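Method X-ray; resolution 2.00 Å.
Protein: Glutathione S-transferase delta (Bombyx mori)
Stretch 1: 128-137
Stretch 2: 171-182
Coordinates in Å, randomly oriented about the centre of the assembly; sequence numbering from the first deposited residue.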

# COMPACT_ATOMS: atom_id res chain seq x y z
N LYS A 128 -10.91 3.67 -17.41
CA LYS A 128 -9.69 3.33 -16.70
C LYS A 128 -8.56 4.32 -17.04
O LYS A 128 -7.74 4.64 -16.18
CB LYS A 128 -9.28 1.88 -16.97
CG LYS A 128 -10.23 0.85 -16.39
CD LYS A 128 -9.90 -0.56 -16.88
CE LYS A 128 -10.92 -1.60 -16.42
NZ LYS A 128 -11.11 -1.61 -14.94
N ASN A 129 -8.53 4.81 -18.28
CA ASN A 129 -7.57 5.86 -18.66
C ASN A 129 -7.77 7.08 -17.77
O ASN A 129 -6.82 7.59 -17.18
CB ASN A 129 -7.74 6.26 -20.12
CG ASN A 129 -6.67 7.26 -20.58
OD1 ASN A 129 -6.58 8.38 -20.06
ND2 ASN A 129 -5.88 6.86 -21.57
N GLU A 130 -9.02 7.53 -17.66
CA GLU A 130 -9.34 8.68 -16.84
C GLU A 130 -8.93 8.52 -15.37
O GLU A 130 -8.49 9.48 -14.73
CB GLU A 130 -10.82 9.05 -16.97
CG GLU A 130 -11.14 9.76 -18.28
CD GLU A 130 -10.25 10.97 -18.52
OE1 GLU A 130 -9.77 11.13 -19.67
OE2 GLU A 130 -10.03 11.77 -17.58
N LYS A 131 -9.06 7.31 -14.83
CA LYS A 131 -8.65 7.07 -13.46
C LYS A 131 -7.14 7.28 -13.31
O LYS A 131 -6.67 7.79 -12.30
CB LYS A 131 -9.07 5.66 -13.00
CG LYS A 131 -10.57 5.51 -12.74
CD LYS A 131 -10.84 5.29 -11.26
CE LYS A 131 -12.29 5.60 -10.89
NZ LYS A 131 -12.56 7.07 -10.74
N VAL A 132 -6.38 6.90 -14.33
CA VAL A 132 -4.95 7.17 -14.32
C VAL A 132 -4.68 8.68 -14.40
O VAL A 132 -3.82 9.20 -13.68
CB VAL A 132 -4.20 6.46 -15.46
CG1 VAL A 132 -2.72 6.83 -15.42
CG2 VAL A 132 -4.38 4.96 -15.35
N GLN A 133 -5.41 9.38 -15.26
CA GLN A 133 -5.26 10.83 -15.37
C GLN A 133 -5.49 11.47 -13.99
O GLN A 133 -4.75 12.36 -13.58
CB GLN A 133 -6.22 11.44 -16.41
CG GLN A 133 -6.10 10.83 -17.82
CD GLN A 133 -4.76 11.11 -18.49
OE1 GLN A 133 -4.03 12.02 -18.09
NE2 GLN A 133 -4.43 10.34 -19.53
N GLU A 134 -6.52 11.01 -13.28
CA GLU A 134 -6.83 11.58 -11.97
C GLU A 134 -5.72 11.29 -10.95
O GLU A 134 -5.45 12.10 -10.07
CB GLU A 134 -8.17 11.05 -11.44
CG GLU A 134 -9.37 11.34 -12.32
CD GLU A 134 -10.62 10.58 -11.89
OE1 GLU A 134 -10.53 9.75 -10.95
OE2 GLU A 134 -11.69 10.82 -12.49
N ALA A 135 -5.09 10.13 -11.06
CA ALA A 135 -3.98 9.84 -10.16
C ALA A 135 -2.82 10.82 -10.44
O ALA A 135 -2.19 11.34 -9.53
CB ALA A 135 -3.54 8.42 -10.32
N LEU A 136 -2.58 11.09 -11.72
CA LEU A 136 -1.53 12.01 -12.12
C LEU A 136 -1.85 13.44 -11.72
O LEU A 136 -0.95 14.21 -11.38
CB LEU A 136 -1.30 11.92 -13.63
CG LEU A 136 -0.53 10.70 -14.15
CD1 LEU A 136 -0.65 10.56 -15.69
CD2 LEU A 136 0.93 10.78 -13.73
N GLN A 137 -3.12 13.82 -11.78
CA GLN A 137 -3.55 15.13 -11.33
C GLN A 137 -3.29 15.31 -9.84
O GLN A 137 -2.84 16.36 -9.40
CB GLN A 137 -5.03 15.36 -11.66
CG GLN A 137 -5.28 15.59 -13.15
CD GLN A 137 -6.68 15.19 -13.59
OE1 GLN A 137 -7.62 15.15 -12.79
NE2 GLN A 137 -6.83 14.88 -14.88
N SER A 171 3.24 3.03 -22.34
CA SER A 171 1.83 3.11 -22.70
C SER A 171 1.52 4.42 -23.40
O SER A 171 2.42 5.17 -23.75
CB SER A 171 0.97 3.05 -21.44
OG SER A 171 1.12 4.27 -20.71
N ASP A 172 0.23 4.70 -23.56
CA ASP A 172 -0.21 5.94 -24.20
C ASP A 172 -0.60 7.04 -23.20
O ASP A 172 -1.24 8.02 -23.57
CB ASP A 172 -1.35 5.66 -25.19
CG ASP A 172 -2.65 5.25 -24.51
OD1 ASP A 172 -2.66 4.99 -23.29
OD2 ASP A 172 -3.67 5.16 -25.22
N ILE A 173 -0.20 6.89 -21.94
CA ILE A 173 -0.48 7.92 -20.96
C ILE A 173 0.62 8.98 -21.00
O ILE A 173 1.78 8.72 -20.67
CB ILE A 173 -0.60 7.35 -19.54
CG1 ILE A 173 -1.73 6.32 -19.47
CG2 ILE A 173 -0.85 8.46 -18.55
CD1 ILE A 173 -3.11 6.88 -19.76
N ASP A 174 0.24 10.18 -21.43
CA ASP A 174 1.19 11.28 -21.52
C ASP A 174 1.26 11.98 -20.16
O ASP A 174 0.50 12.91 -19.91
CB ASP A 174 0.71 12.28 -22.59
CG ASP A 174 1.67 13.44 -22.78
OD1 ASP A 174 2.83 13.31 -22.34
OD2 ASP A 174 1.27 14.47 -23.37
N PHE A 175 2.15 11.52 -19.28
CA PHE A 175 2.20 12.08 -17.93
C PHE A 175 2.96 13.39 -17.87
O PHE A 175 2.81 14.18 -16.94
CB PHE A 175 2.79 11.09 -16.91
CG PHE A 175 4.18 10.61 -17.25
CD1 PHE A 175 4.36 9.47 -18.02
CD2 PHE A 175 5.29 11.28 -16.78
CE1 PHE A 175 5.65 9.02 -18.34
CE2 PHE A 175 6.58 10.85 -17.09
CZ PHE A 175 6.76 9.71 -17.86
N LYS A 176 3.81 13.62 -18.87
CA LYS A 176 4.56 14.87 -18.91
C LYS A 176 3.68 16.09 -19.18
O LYS A 176 4.15 17.24 -19.03
CB LYS A 176 5.69 14.78 -19.93
CG LYS A 176 6.86 13.93 -19.44
CD LYS A 176 7.98 13.89 -20.47
CE LYS A 176 9.17 13.07 -19.99
NZ LYS A 176 10.31 13.13 -20.97
N LYS A 177 2.42 15.87 -19.57
CA LYS A 177 1.51 17.00 -19.77
C LYS A 177 1.17 17.67 -18.44
O LYS A 177 0.66 18.79 -18.40
CB LYS A 177 0.23 16.60 -20.52
CG LYS A 177 -0.71 15.68 -19.75
CD LYS A 177 -2.00 15.44 -20.54
CE LYS A 177 -2.86 14.35 -19.93
NZ LYS A 177 -4.22 14.33 -20.55
N TYR A 178 1.46 16.98 -17.35
CA TYR A 178 1.32 17.57 -16.03
C TYR A 178 2.64 18.23 -15.66
O TYR A 178 3.64 17.56 -15.41
CB TYR A 178 0.89 16.50 -15.02
CG TYR A 178 -0.41 15.87 -15.43
CD1 TYR A 178 -0.45 14.70 -16.17
CD2 TYR A 178 -1.63 16.49 -15.13
CE1 TYR A 178 -1.65 14.13 -16.58
CE2 TYR A 178 -2.84 15.93 -15.53
CZ TYR A 178 -2.85 14.76 -16.26
OH TYR A 178 -4.06 14.20 -16.65
N ALA A 179 2.62 19.57 -15.65
CA ALA A 179 3.83 20.37 -15.56
C ALA A 179 4.67 20.08 -14.32
O ALA A 179 5.90 19.94 -14.41
CB ALA A 179 3.50 21.88 -15.66
N ASN A 180 4.03 19.99 -13.15
CA ASN A 180 4.78 19.67 -11.94
C ASN A 180 5.36 18.26 -11.97
O ASN A 180 6.49 18.03 -11.54
CB ASN A 180 3.92 19.85 -10.70
CG ASN A 180 3.45 21.27 -10.52
OD1 ASN A 180 4.15 22.21 -10.91
ND2 ASN A 180 2.26 21.44 -9.95
N VAL A 181 4.56 17.30 -12.47
CA VAL A 181 5.04 15.93 -12.62
C VAL A 181 6.27 15.93 -13.54
O VAL A 181 7.30 15.32 -13.22
CB VAL A 181 3.95 14.97 -13.15
CG1 VAL A 181 4.53 13.59 -13.40
CG2 VAL A 181 2.74 14.89 -12.17
N LYS A 182 6.17 16.63 -14.67
CA LYS A 182 7.27 16.70 -15.64
C LYS A 182 8.54 17.24 -14.97
O LYS A 182 9.62 16.66 -15.12
CB LYS A 182 6.87 17.56 -16.83
CG LYS A 182 7.93 17.69 -17.95
CD LYS A 182 7.42 18.61 -19.04
CE LYS A 182 8.48 18.88 -20.10
NZ LYS A 182 7.84 19.39 -21.35
O HOH W 1 -3.92 8.73 -23.00
O HOH W 2 -2.58 10.98 -21.89

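Residues 128-137 lie within a longer helix, its turns closed by regular i to i+4 bonds such as Gln-137 N to Gln-133 O (2.8 Å). Residues 171-182 run past it as an irregular segment that turns into a helix at 179; Tyr-178 occupies the N-cap position, and Tyr-178 O accepts from Lys-182 N at 2.8 Å. Just before it, Tyr-178 N bonds Phe-175 O (3.1 Å), closing a turn. The backbones stay side-chain distance apart, with CA to CA separations of 7.7 Å for Asn-129 and Ile-173, 6.9 Å for Leu-136 and Phe-175, and 7.2 Å for Gln-137 and Tyr-178. Together the stretches bury 468 Å².

Leu-136 and Ile-173, both buried and both with CA-to-CB directed toward the partner stretch, form the apolar centre. Leu-136 CD1 meets Ile-173 CG2 at 3.6 Å and Phe-175 CB at 3.7 Å; the phenylalanine ring itself leads away, so its contribution here is small. Val-132, one turn before Leu-136, adds CG1 at 4.0 Å from Ile-173 CG2. Branched aliphatic side chains suit this place, since they fill space without leaving polar groups unpaired. Leu-136 CB sits over one face of the Tyr-178 ring, 4.1 Å from the centroid and 26° off the normal, a CH-pi contact. Val-181 CG2, from the first turn of the following helix, reaches to 3.8 Å from Leu-136 O.

Tyr-178 combines this apolar face with a polar tip. Its OH donates to Gln-133 OE1 at 2.6 Å, a short bond made near the plane of the ring, and accepts a weak one from Gln-137 NE2 at 3.4 Å. The CA-to-CB bond of Gln-133 points sideways to the other stretch, but chi1 and chi2, both m, bring its buried amide to it. The amide is used at both ends: while OE1 accepts the bond from Tyr-178 OH, NE2 donates to Asn-129 OD1 (3.0 Å), one turn back, and to water 2 (3.1 Å). Water 2 also accepts from Asp-174 N at 3.0 Å, linking the helix to the loop backbone. The exposed Lys-177 begins sideways, but its end comes nearer, bringing CE within 3.2 Å of Gln-133 OE1.

Water 1 makes a similar link from Asn-129, accepting from ND2 at 3.1 Å and donating to Asp-172 O at 2.8 Å. The same ND2 lies 3.3 Å from Ile-173 CD1, where the apolar centre gives way to the hydrated margin. Within its own stretch, Ile-173 N donates to Ser-171 OG at 3.2 Å.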